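Local coordinates for protein predicted acetamidase/formamidase (Thermoanaerobacter tengcongensis, PDB 3TKK) that probably hydrolyses carbon–nitrogen bonds other than peptide bonds in linear amides, and binds zinc and calcium ions, at residues I66-A71 against D75-K80; A178-G183 against L207-I212; G118-N123 against L128-M133; T160-E165 against V227-A232. All coordinates share one frame; numbering follows the deposited sequence.

Contact 1: residues I66-A71 against D75-K80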
loop_
_atom_site.group_PDB
_atom_site.type_symbol
_atom_site.label_atom_id
_atom_site.label_comp_id
_atom_site.label_asym_id
_atom_site.label_seq_id
_atom_site.Cartn_x
_atom_site.Cartn_y
_atom_site.Cartn_z
ATOM N N ILE A 66 -2.834 -7.406 -30.140
ATOM C CA ILE A 66 -2.983 -8.809 -30.473
ATOM C C ILE A 66 -4.476 -9.209 -30.422
ATOM O O ILE A 66 -5.151 -9.028 -29.400
ATOM C CB ILE A 66 -2.242 -9.580 -29.385
ATOM C CG1 ILE A 66 -0.759 -9.133 -29.385
ATOM C CG2 ILE A 66 -2.467 -11.126 -29.528
ATOM C CD1 ILE A 66 0.003 -9.505 -27.958
ATOM N N PHE A 67 -4.985 -9.715 -31.532
ATOM C CA PHE A 67 -6.361 -10.210 -31.575
ATOM C C PHE A 67 -6.300 -11.640 -31.136
ATOM O O PHE A 67 -5.486 -12.425 -31.683
ATOM C CB PHE A 67 -6.872 -10.085 -33.012
ATOM C CG PHE A 67 -8.253 -10.439 -33.193
ATOM C CD1 PHE A 67 -9.257 -9.430 -33.324
ATOM C CD2 PHE A 67 -8.630 -11.768 -33.214
ATOM C CE1 PHE A 67 -10.584 -9.764 -33.542
ATOM C CE2 PHE A 67 -9.986 -12.149 -33.405
ATOM C CZ PHE A 67 -10.975 -11.151 -33.621
ATOM N N VAL A 68 -7.126 -11.983 -30.130
ATOM C CA VAL A 68 -7.104 -13.294 -29.578
ATOM C C VAL A 68 -8.397 -13.949 -29.998
ATOM O O VAL A 68 -9.435 -13.560 -29.561
ATOM C CB VAL A 68 -6.996 -13.264 -28.012
ATOM C CG1 VAL A 68 -7.136 -14.694 -27.457
ATOM C CG2 VAL A 68 -5.597 -12.598 -27.632
ATOM N N GLU A 69 -8.317 -14.942 -30.865
ATOM C CA GLU A 69 -9.523 -15.638 -31.345
ATOM C C GLU A 69 -10.376 -16.211 -30.225
ATOM O O GLU A 69 -9.837 -16.913 -29.425
ATOM C CB GLU A 69 -9.161 -16.761 -32.349
ATOM C CG GLU A 69 -8.942 -16.102 -33.726
ATOM C CD GLU A 69 -8.486 -17.027 -34.848
ATOM O OE1 GLU A 69 -8.458 -18.268 -34.718
ATOM O OE2 GLU A 69 -8.133 -16.449 -35.889
ATOM N N GLY A 70 -11.704 -15.979 -30.274
ATOM C CA GLY A 70 -12.659 -16.623 -29.326
ATOM C C GLY A 70 -13.001 -15.626 -28.228
ATOM O O GLY A 70 -13.976 -15.821 -27.459
ATOM N N ALA A 71 -12.207 -14.571 -28.093
ATOM C CA ALA A 71 -12.477 -13.700 -26.996
ATOM C C ALA A 71 -13.617 -12.887 -27.437
ATOM O O ALA A 71 -13.528 -12.281 -28.504
ATOM C CB ALA A 71 -11.166 -12.733 -26.688
ATOM N N ASP A 75 -16.224 -11.863 -21.893
ATOM C CA ASP A 75 -15.289 -12.895 -21.409
ATOM C C ASP A 75 -14.166 -12.285 -20.622
ATOM O O ASP A 75 -14.138 -11.089 -20.330
ATOM C CB ASP A 75 -14.598 -13.577 -22.631
ATOM C CG ASP A 75 -15.570 -14.336 -23.508
ATOM O OD1 ASP A 75 -16.698 -14.608 -23.036
ATOM O OD2 ASP A 75 -15.207 -14.652 -24.655
ATOM N N VAL A 76 -13.140 -13.076 -20.294
ATOM C CA VAL A 76 -12.114 -12.454 -19.557
ATOM C C VAL A 76 -10.869 -12.924 -20.293
ATOM O O VAL A 76 -10.834 -14.095 -20.730
ATOM C CB VAL A 76 -12.102 -12.909 -18.050
ATOM C CG1 VAL A 76 -10.724 -12.700 -17.422
ATOM C CG2 VAL A 76 -13.191 -12.144 -17.257
ATOM N N LEU A 77 -9.870 -12.050 -20.475
ATOM C CA LEU A 77 -8.593 -12.588 -21.040
ATOM C C LEU A 77 -7.579 -12.753 -19.976
ATOM O O LEU A 77 -7.250 -11.773 -19.283
ATOM C CB LEU A 77 -8.021 -11.640 -22.044
ATOM C CG LEU A 77 -6.725 -11.924 -22.797
ATOM C CD1 LEU A 77 -7.124 -12.937 -23.901
ATOM C CD2 LEU A 77 -6.178 -10.615 -23.455
ATOM N N LYS A 78 -7.017 -13.961 -19.889
ATOM C CA LYS A 78 -5.929 -14.253 -18.958
ATOM C C LYS A 78 -4.571 -14.256 -19.689
ATOM O O LYS A 78 -4.459 -14.845 -20.766
ATOM C CB LYS A 78 -6.204 -15.592 -18.286
ATOM C CG LYS A 78 -4.967 -16.223 -17.562
ATOM C CD LYS A 78 -5.379 -17.634 -16.966
ATOM C CE LYS A 78 -4.136 -18.526 -16.953
ATOM N NZ LYS A 78 -4.494 -19.807 -16.221
ATOM N N VAL A 79 -3.609 -13.503 -19.105
ATOM C CA VAL A 79 -2.332 -13.253 -19.715
ATOM C C VAL A 79 -1.295 -13.705 -18.680
ATOM O O VAL A 79 -1.123 -13.145 -17.592
ATOM C CB VAL A 79 -2.119 -11.769 -20.098
ATOM C CG1 VAL A 79 -0.682 -11.588 -20.765
ATOM C CG2 VAL A 79 -3.319 -11.156 -20.880
ATOM N N LYS A 80 -0.625 -14.779 -18.977
ATOM C CA LYS A 80 0.395 -15.297 -18.080
ATOM C C LYS A 80 1.720 -14.646 -18.491
ATOM O O LYS A 80 2.221 -14.911 -19.637
ATOM C CB LYS A 80 0.439 -16.833 -18.236
ATOM C CG LYS A 80 1.439 -17.479 -17.286
ATOM C CD LYS A 80 1.453 -19.066 -17.413
ATOM C CE LYS A 80 0.136 -19.744 -17.028
ATOM N NZ LYS A 80 -0.912 -19.376 -18.037
#
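Ala-71 and Asp-75 bring the two backbones closest, with 6.3 Å between Ala-71 CA and Asp-75 CA, and no hydrogen bond joins the segments. The arrangement fits a beta arch: strand 62-69 and strand 76-86 belong to different sheets, and the chain crosses from one to the other instead of folding back as a hairpin. The crossing begins with a type II turn from Val-68 to Ala-71, closed by Ala-71 N donating to Val-68 O at 3.3 Å. Gly-70 takes a positive phi of 100° in this turn, where a CB would be jammed against the preceding carbonyl oxygen. On the inner side of the arch the two sheets meet through Val-68, at the start of the turn, and Leu-77, whose side chains cross obliquely. A single methyl, Leu-77 CD1, lies 4.0 Å from both Val-68 CG1 and Val-68 CG2, and so rests against the whole isopropyl group. Leu-77 reaches it with CG anti to the backbone N (chi1 -180°). Val-211 of strand 203-212 packs against Val-68, Ala-71 and Asp-75. At the polar end, Asp-75 OD2 accepts a hydrogen bond from Lys-72 N and forms a salt bridge with Lys-213 NZ, which also donates to Gly-70 O. That shared ammonium group probably offsets the meeting of two acceptors, Asp-75 OD2 and Gly-70 O, which stand 3.3 Å apart.

Contact 2: residues A178-G183 against L207-I212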
loop_
_atom_site.group_PDB
_atom_site.type_symbol
_atom_site.label_atom_id
_atom_site.label_comp_id
_atom_site.label_asym_id
_atom_site.label_seq_id
_atom_site.Cartn_x
_atom_site.Cartn_y
_atom_site.Cartn_z
ATOM N N ALA A 178 -10.464 -9.038 -28.024
ATOM C CA ALA A 178 -9.912 -8.323 -26.876
ATOM C C ALA A 178 -8.955 -7.207 -27.309
ATOM O O ALA A 178 -8.964 -6.201 -26.687
ATOM C CB ALA A 178 -9.161 -9.346 -25.862
ATOM N N LEU A 179 -7.988 -7.457 -28.207
ATOM C CA LEU A 179 -6.961 -6.438 -28.603
ATOM C C LEU A 179 -5.996 -6.086 -27.456
ATOM O O LEU A 179 -6.015 -4.977 -26.840
ATOM C CB LEU A 179 -7.637 -5.177 -29.154
ATOM C CG LEU A 179 -8.514 -5.442 -30.445
ATOM C CD1 LEU A 179 -9.174 -4.162 -30.949
ATOM C CD2 LEU A 179 -7.838 -6.069 -31.756
ATOM N N LEU A 180 -5.090 -7.001 -27.228
ATOM C CA LEU A 180 -4.151 -6.825 -26.137
ATOM C C LEU A 180 -2.977 -6.045 -26.599
ATOM O O LEU A 180 -2.491 -6.313 -27.714
ATOM C CB LEU A 180 -3.738 -8.167 -25.665
ATOM C CG LEU A 180 -2.565 -8.284 -24.636
ATOM C CD1 LEU A 180 -3.040 -7.825 -23.163
ATOM C CD2 LEU A 180 -2.136 -9.658 -24.553
ATOM N N ALA A 181 -2.478 -5.091 -25.793
ATOM C CA ALA A 181 -1.175 -4.418 -26.134
ATOM C C ALA A 181 -0.446 -4.142 -24.781
ATOM O O ALA A 181 -1.094 -4.091 -23.697
ATOM C CB ALA A 181 -1.295 -3.159 -26.875
ATOM N N LEU A 182 0.884 -4.166 -24.877
ATOM C CA LEU A 182 1.771 -3.971 -23.661
ATOM C C LEU A 182 3.011 -3.119 -23.934
ATOM O O LEU A 182 3.564 -3.071 -25.041
ATOM C CB LEU A 182 2.015 -5.240 -22.845
ATOM C CG LEU A 182 2.882 -6.302 -23.675
ATOM C CD1 LEU A 182 3.493 -7.314 -22.883
ATOM C CD2 LEU A 182 1.900 -7.032 -24.494
ATOM N N GLY A 183 3.493 -2.444 -22.941
ATOM C CA GLY A 183 4.771 -1.818 -23.095
ATOM C C GLY A 183 5.201 -1.233 -21.742
ATOM O O GLY A 183 4.733 -1.655 -20.730
ATOM N N LEU A 207 4.844 -14.074 -22.962
ATOM C CA LEU A 207 3.536 -14.246 -22.322
ATOM C C LEU A 207 2.681 -15.303 -23.037
ATOM O O LEU A 207 2.947 -15.748 -24.194
ATOM C CB LEU A 207 2.756 -12.991 -22.235
ATOM C CG LEU A 207 2.531 -12.244 -23.549
ATOM C CD1 LEU A 207 1.452 -12.945 -24.299
ATOM C CD2 LEU A 207 2.231 -10.708 -23.291
ATOM N N GLU A 208 1.618 -15.687 -22.360
ATOM C CA GLU A 208 0.698 -16.640 -22.967
ATOM C C GLU A 208 -0.689 -16.066 -22.773
ATOM O O GLU A 208 -0.902 -15.358 -21.794
ATOM C CB GLU A 208 0.814 -18.003 -22.291
ATOM C CG GLU A 208 -0.360 -18.850 -22.679
ATOM C CD GLU A 208 -0.352 -20.258 -22.077
ATOM O OE1 GLU A 208 0.765 -20.728 -21.731
ATOM O OE2 GLU A 208 -1.457 -20.872 -21.953
ATOM N N VAL A 209 -1.608 -16.285 -23.705
ATOM C CA VAL A 209 -2.936 -15.764 -23.573
ATOM C C VAL A 209 -3.935 -16.909 -23.448
ATOM O O VAL A 209 -3.783 -17.906 -24.118
ATOM C CB VAL A 209 -3.368 -14.857 -24.740
ATOM C CG1 VAL A 209 -2.674 -13.484 -24.719
ATOM C CG2 VAL A 209 -3.114 -15.588 -26.156
ATOM N N GLU A 210 -4.993 -16.718 -22.636
ATOM C CA GLU A 210 -6.158 -17.655 -22.599
ATOM C C GLU A 210 -7.482 -16.903 -22.496
ATOM O O GLU A 210 -7.601 -16.018 -21.689
ATOM C CB GLU A 210 -6.107 -18.519 -21.382
ATOM C CG GLU A 210 -5.046 -19.564 -21.490
ATOM C CD GLU A 210 -5.147 -20.579 -20.365
ATOM O OE1 GLU A 210 -6.199 -20.650 -19.609
ATOM O OE2 GLU A 210 -4.167 -21.322 -20.264
ATOM N N VAL A 211 -8.465 -17.339 -23.249
ATOM C CA VAL A 211 -9.798 -16.773 -23.128
ATOM C C VAL A 211 -10.526 -17.556 -21.998
ATOM O O VAL A 211 -10.548 -18.784 -22.006
ATOM C CB VAL A 211 -10.500 -16.890 -24.479
ATOM C CG1 VAL A 211 -11.925 -16.407 -24.368
ATOM C CG2 VAL A 211 -9.701 -16.076 -25.475
ATOM N N ILE A 212 -11.026 -16.851 -20.995
ATOM C CA ILE A 212 -11.884 -17.468 -19.954
ATOM C C ILE A 212 -13.326 -17.127 -20.198
ATOM O O ILE A 212 -13.653 -15.940 -20.374
ATOM C CB ILE A 212 -11.599 -16.877 -18.561
ATOM C CG1 ILE A 212 -10.113 -17.088 -18.102
ATOM C CG2 ILE A 212 -12.644 -17.385 -17.590
ATOM C CD1 ILE A 212 -9.661 -18.464 -18.241
#
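Leu-182 and Leu-207 reach toward each other tip to tip from strands in two different sheets. Along Leu-182, CB and CG serve as the stem, and across the contact the touching is left to the branch. Leu-182 CD1 comes to 3.6 Å from Leu-207 CD2, and Leu-182 CD2 meets the same methyl at 3.9 Å, so that one leucine methyl sits against the fork of the other. In both residues CG stands between the backbone N and the carbonyl carbon (chi1 67° in Leu-182, 55° in Leu-207), a crowded position that here directs the branches at one another. Val-34 of strand 31-36 touches both leucines.

Two residues along, Leu-180 and Val-209 run past each other in opposite directions instead of end to end, with Leu-180 CD2 at 3.9 Å from Val-209 CG1. Val-79 lies against both Leu-180 and Leu-207. The backbones stay well apart, Leu-180 CA to Val-209 CA measuring 9.4 Å. Strand 180-186 runs on to the metal ligands Asp-184 and His-186, the side chain of Leu-182 being about 8 Å from that of Asp-184. A layer of aliphatic side chains meeting between two facing sheets, with no backbone bond across, is consistent with the packing of a beta sandwich.

Contact 3: residues G118-N123 against L128-M133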
loop_
_atom_site.group_PDB
_atom_site.type_symbol
_atom_site.label_atom_id
_atom_site.label_comp_id
_atom_site.label_asym_id
_atom_site.label_seq_id
_atom_site.Cartn_x
_atom_site.Cartn_y
_atom_site.Cartn_z
ATOM N N GLY A 118 22.619 -7.833 -13.312
ATOM C CA GLY A 118 21.311 -7.867 -12.637
ATOM C C GLY A 118 20.956 -6.684 -11.752
ATOM O O GLY A 118 20.041 -6.765 -10.914
ATOM N N LYS A 119 21.611 -5.547 -11.953
ATOM C CA LYS A 119 21.414 -4.364 -11.074
ATOM C C LYS A 119 21.272 -3.040 -11.798
ATOM O O LYS A 119 22.036 -2.748 -12.732
ATOM C CB LYS A 119 22.601 -4.305 -10.067
ATOM C CG LYS A 119 22.567 -5.348 -8.967
ATOM C CD LYS A 119 23.875 -5.394 -8.213
ATOM C CE LYS A 119 25.044 -5.827 -9.186
ATOM N NZ LYS A 119 26.533 -5.998 -8.605
ATOM N N VAL A 120 20.314 -2.206 -11.382
ATOM C CA VAL A 120 20.354 -0.860 -11.713
ATOM C C VAL A 120 21.518 -0.141 -11.020
ATOM O O VAL A 120 21.545 -0.055 -9.797
ATOM C CB VAL A 120 19.026 -0.155 -11.313
ATOM C CG1 VAL A 120 19.147 1.210 -11.735
ATOM C CG2 VAL A 120 17.836 -0.833 -12.047
ATOM N N ILE A 121 22.502 0.335 -11.792
ATOM C CA ILE A 121 23.582 1.158 -11.239
ATOM C C ILE A 121 23.057 2.596 -11.121
ATOM O O ILE A 121 23.206 3.402 -12.065
ATOM C CB ILE A 121 24.811 1.241 -12.130
ATOM C CG1 ILE A 121 25.523 -0.122 -12.274
ATOM C CG2 ILE A 121 25.861 2.149 -11.449
ATOM C CD1 ILE A 121 24.859 -1.231 -11.598
ATOM N N PHE A 122 22.405 2.875 -10.010
ATOM C CA PHE A 122 21.755 4.178 -9.744
ATOM C C PHE A 122 22.831 5.256 -9.624
ATOM O O PHE A 122 22.684 6.386 -10.147
ATOM C CB PHE A 122 20.907 4.066 -8.440
ATOM C CG PHE A 122 20.191 5.321 -8.052
ATOM C CD1 PHE A 122 19.026 5.689 -8.699
ATOM C CD2 PHE A 122 20.782 6.205 -7.154
ATOM C CE1 PHE A 122 18.325 6.876 -8.340
ATOM C CE2 PHE A 122 20.184 7.367 -6.808
ATOM C CZ PHE A 122 18.917 7.717 -7.404
ATOM N N ASN A 123 23.918 4.962 -8.918
ATOM C CA ASN A 123 25.013 5.887 -8.918
ATOM C C ASN A 123 26.198 5.161 -8.384
ATOM O O ASN A 123 26.122 3.941 -8.120
ATOM C CB ASN A 123 24.772 7.169 -8.105
ATOM C CG ASN A 123 24.431 6.899 -6.634
ATOM O OD1 ASN A 123 24.941 5.951 -6.015
ATOM N ND2 ASN A 123 23.559 7.758 -6.056
ATOM N N LEU A 128 21.032 -1.397 -7.514
ATOM C CA LEU A 128 19.770 -1.919 -6.971
ATOM C C LEU A 128 19.322 -3.082 -7.799
ATOM O O LEU A 128 19.095 -2.929 -9.039
ATOM C CB LEU A 128 18.624 -0.884 -7.079
ATOM C CG LEU A 128 19.057 0.433 -6.403
ATOM C CD1 LEU A 128 17.965 1.496 -6.746
ATOM C CD2 LEU A 128 19.152 0.274 -4.906
ATOM N N PRO A 129 19.100 -4.221 -7.128
ATOM C CA PRO A 129 18.759 -5.506 -7.860
ATOM C C PRO A 129 17.540 -5.277 -8.745
ATOM O O PRO A 129 16.624 -4.562 -8.285
ATOM C CB PRO A 129 18.431 -6.460 -6.696
ATOM C CG PRO A 129 19.601 -5.985 -5.549
ATOM C CD PRO A 129 19.155 -4.427 -5.664
ATOM N N VAL A 130 17.482 -5.836 -9.961
ATOM C CA VAL A 130 16.335 -5.473 -10.862
ATOM C C VAL A 130 15.085 -6.177 -10.360
ATOM O O VAL A 130 15.200 -7.228 -9.690
ATOM C CB VAL A 130 16.602 -5.865 -12.350
ATOM C CG1 VAL A 130 17.634 -4.891 -12.897
ATOM C CG2 VAL A 130 17.150 -7.301 -12.428
ATOM N N LYS A 131 13.924 -5.585 -10.597
ATOM C CA LYS A 131 12.623 -6.268 -10.335
ATOM C C LYS A 131 11.732 -5.901 -11.506
ATOM O O LYS A 131 10.869 -5.044 -11.425
ATOM C CB LYS A 131 12.021 -5.847 -8.984
ATOM C CG LYS A 131 12.912 -6.348 -7.796
ATOM C CD LYS A 131 12.182 -5.740 -6.528
ATOM C CE LYS A 131 12.890 -6.290 -5.207
ATOM N NZ LYS A 131 12.595 -5.226 -4.195
ATOM N N PRO A 132 11.918 -6.587 -12.635
ATOM C CA PRO A 132 11.225 -6.074 -13.894
ATOM C C PRO A 132 9.751 -6.229 -13.849
ATOM O O PRO A 132 9.243 -7.199 -13.272
ATOM C CB PRO A 132 11.707 -7.024 -14.967
ATOM C CG PRO A 132 13.087 -7.355 -14.415
ATOM C CD PRO A 132 12.921 -7.559 -12.929
ATOM N N MET A 133 9.035 -5.281 -14.482
ATOM C CA MET A 133 7.614 -5.350 -14.376
ATOM C C MET A 133 7.076 -4.620 -15.630
ATOM O O MET A 133 7.871 -3.975 -16.372
ATOM C CB MET A 133 7.080 -4.529 -13.134
ATOM C CG MET A 133 7.607 -3.031 -13.109
ATOM S SD MET A 133 6.651 -1.922 -12.050
ATOM C CE MET A 133 5.283 -1.766 -13.085
#
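Val-120 and Leu-128 stand side by side on one face of a beta hairpin, Val-120 CB 4.3 Å from Leu-128 CB, while Lys-119 and Pro-129 occupy the other face. The first pair is antiparallel and hydrogen-bonded: Val-120 N donates to Leu-128 O, and Leu-128 N to Val-120 O, each at 2.7 Å. Lys-119 and Pro-129 form the non-hydrogen-bonded pair. Lys-119 CG lies 4.0 Å from Pro-129 CA before the chain bends away at chi3 to a salt bridge with Asp-117.

On the side of that pair away from Val-120, Val-130 N donates to Gly-118 O at 2.9 Å with an N-H...O angle of 148°. A chi1 of -73° sets Val-130 CG1 beside its backbone N and CG2 between that N and the carbonyl carbon, which brings both methyls to the same oxygen, Val-130 CG2 at 3.3 Å from Gly-118 O. Val-130 CG1 also meets Val-120 CG2 at 4.2 Å, the two valines inclined to one another. With an alanine here, Val-120 CG2 would probably lose this methyl neighbour, and Gly-118 O the two methyls that shield it. At the far end Phe-122 lays its CB, not its ring, against Leu-128 CD1. Past the inverse gamma turn centred on Ile-121, Phe-122 and Asn-123 form a classic bulge opposite Leu-126.

The hairpin makes the last two strands of a four-stranded antiparallel sheet. Val-120 packs on Val-113 and Val-130 on Ile-115, both from strand 108-116, whereas Phe-122 touches Thr-265 and Leu-128 touches Thr-270 of the second subunit.

Contact 4: residues T160-E165 against V227-A232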
loop_
_atom_site.group_PDB
_atom_site.type_symbol
_atom_site.label_atom_id
_atom_site.label_comp_id
_atom_site.label_asym_id
_atom_site.label_seq_id
_atom_site.Cartn_x
_atom_site.Cartn_y
_atom_site.Cartn_z
ATOM N N THR A 160 1.769 -1.158 -12.011
ATOM C CA THR A 160 1.614 -2.075 -10.900
ATOM C C THR A 160 2.761 -3.076 -10.728
ATOM O O THR A 160 2.996 -3.885 -11.641
ATOM C CB THR A 160 0.197 -2.768 -11.045
ATOM O OG1 THR A 160 -0.849 -1.750 -10.875
ATOM C CG2 THR A 160 0.094 -3.860 -9.978
ATOM N N THR A 161 3.467 -3.093 -9.555
ATOM C CA THR A 161 4.703 -3.760 -9.414
ATOM C C THR A 161 4.406 -5.249 -9.441
ATOM O O THR A 161 5.268 -6.021 -9.816
ATOM C CB THR A 161 5.330 -3.472 -7.945
ATOM O OG1 THR A 161 4.230 -3.544 -6.998
ATOM C CG2 THR A 161 5.980 -1.912 -7.948
ATOM N N LEU A 162 3.180 -5.659 -9.102
ATOM C CA LEU A 162 2.867 -7.088 -9.152
ATOM C C LEU A 162 2.997 -7.730 -10.619
ATOM O O LEU A 162 2.883 -8.922 -10.736
ATOM C CB LEU A 162 1.415 -7.322 -8.603
ATOM C CG LEU A 162 1.116 -6.831 -7.131
ATOM C CD1 LEU A 162 -0.354 -7.269 -6.746
ATOM C CD2 LEU A 162 2.273 -7.383 -6.238
ATOM N N ILE A 163 2.818 -6.912 -11.700
ATOM C CA ILE A 163 2.824 -7.475 -13.045
ATOM C C ILE A 163 4.239 -7.758 -13.455
ATOM O O ILE A 163 4.854 -6.885 -14.033
ATOM C CB ILE A 163 2.035 -6.476 -14.010
ATOM C CG1 ILE A 163 0.652 -6.309 -13.364
ATOM C CG2 ILE A 163 1.973 -7.120 -15.490
ATOM C CD1 ILE A 163 -0.475 -5.271 -14.233
ATOM N N ALA A 164 4.698 -8.976 -13.201
ATOM C CA ALA A 164 6.129 -9.413 -13.315
ATOM C C ALA A 164 6.114 -10.870 -13.662
ATOM O O ALA A 164 5.052 -11.456 -13.685
ATOM C CB ALA A 164 6.808 -9.187 -11.870
ATOM N N GLU A 165 7.282 -11.523 -13.823
ATOM C CA GLU A 165 7.280 -12.876 -14.141
ATOM C C GLU A 165 6.532 -13.607 -13.084
ATOM O O GLU A 165 6.751 -13.281 -11.931
ATOM C CB GLU A 165 8.803 -13.338 -14.136
ATOM C CG GLU A 165 9.590 -12.692 -15.269
ATOM C CD GLU A 165 11.002 -13.382 -15.371
ATOM O OE1 GLU A 165 11.730 -13.238 -16.336
ATOM O OE2 GLU A 165 11.336 -14.074 -14.439
ATOM N N VAL A 227 -0.654 -13.916 -3.955
ATOM C CA VAL A 227 -1.801 -13.073 -3.673
ATOM C C VAL A 227 -2.526 -12.862 -4.967
ATOM O O VAL A 227 -1.975 -13.139 -6.123
ATOM C CB VAL A 227 -1.363 -11.676 -3.162
ATOM C CG1 VAL A 227 -0.626 -11.800 -1.806
ATOM C CG2 VAL A 227 -0.493 -11.014 -4.217
ATOM N N THR A 228 -3.758 -12.393 -4.781
ATOM C CA THR A 228 -4.633 -12.122 -5.876
ATOM C C THR A 228 -5.165 -10.753 -5.583
ATOM O O THR A 228 -5.639 -10.510 -4.464
ATOM C CB THR A 228 -5.856 -13.139 -5.931
ATOM O OG1 THR A 228 -5.349 -14.399 -6.367
ATOM C CG2 THR A 228 -6.833 -12.717 -7.100
ATOM N N ALA A 229 -5.058 -9.797 -6.511
ATOM C CA ALA A 229 -5.430 -8.444 -6.066
ATOM C C ALA A 229 -6.273 -7.812 -7.133
ATOM O O ALA A 229 -5.876 -7.933 -8.278
ATOM C CB ALA A 229 -4.136 -7.601 -5.970
ATOM N N THR A 230 -7.370 -7.111 -6.789
ATOM C CA THR A 230 -8.153 -6.491 -7.821
ATOM C C THR A 230 -7.414 -5.228 -8.010
ATOM O O THR A 230 -6.761 -4.767 -7.000
ATOM C CB THR A 230 -9.600 -6.215 -7.269
ATOM O OG1 THR A 230 -9.497 -5.769 -5.877
ATOM C CG2 THR A 230 -10.444 -7.594 -7.186
ATOM N N ILE A 231 -7.512 -4.601 -9.222
ATOM C CA ILE A 231 -6.796 -3.307 -9.493
ATOM C C ILE A 231 -7.867 -2.295 -9.938
ATOM O O ILE A 231 -8.815 -2.716 -10.651
ATOM C CB ILE A 231 -5.913 -3.491 -10.706
ATOM C CG1 ILE A 231 -4.941 -4.739 -10.541
ATOM C CG2 ILE A 231 -5.073 -2.145 -11.019
ATOM C CD1 ILE A 231 -3.997 -4.522 -9.524
ATOM N N ALA A 232 -7.813 -1.046 -9.514
ATOM C CA ALA A 232 -8.761 -0.054 -10.118
ATOM C C ALA A 232 -8.107 1.318 -10.223
ATOM O O ALA A 232 -7.215 1.572 -9.408
ATOM C CB ALA A 232 -9.939 0.105 -9.236
#
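Leu-162 and Ala-229, like Thr-160 and Ile-231, meet with no ring or other flat side-chain group between them: methyl rests on methyl, and the flat groups nearby are the peptides of the turn. Leu-162 CD1 lies 3.9 Å from Ala-229 CB, the end of a long side chain set against a single carbon. Thr-160 and Ile-231 approach tip to tip, Thr-160 CG2 at 4.2 Å from Ile-231 CD1. The threonine divides its branches: CG2 is anti to the backbone N and faces the strand, whereas OG1, beside that N (chi1 -66°), is hydrogen-bonded to Ser-276 OG and Met-158 O.

The peptides of segment 160-165 are folded in a type I turn, with Ile-163 N donating to Thr-160 O at 3.0 Å. This turn puts Thr-160 and Leu-162 on the side toward strand 227-234. Val-222 of the adjoining strand 221-223 packs against both Leu-162 and Ile-231, and Thr-160 directly follows the calcium ligand Asp-159.

No hydrogen bond or charge passes between the segments. The loop beyond the calcium site therefore meets the strand through dispersion and the burial of apolar surface alone, while the one polar branch at the junction, Thr-160 OG1, is satisfied elsewhere.

Overall arrangement
Contacts 1 and 2 join the same two sheets: strands 62-69 and 180-186 are neighbours in one, 76-86 and 203-212 in the other. Their centres lie only 5 Å apart, and the probable hydrogen bonds Ile-66 N to Leu-180 O and Lys-78 O to Glu-210 N stitch them together. Contact 1 adds a charged end to its aliphatic core, while contacts 2 and 4, also buried, are apolar where their segments touch. Contact 4 reaches that second sheet too, its centre about 15 Å from the centre of contact 2, but through a loop. Contact 3, partly exposed in a separate small sheet beside the second subunit, alone has backbone hydrogen bonds between its segments. Met-133 bridges it to contact 4.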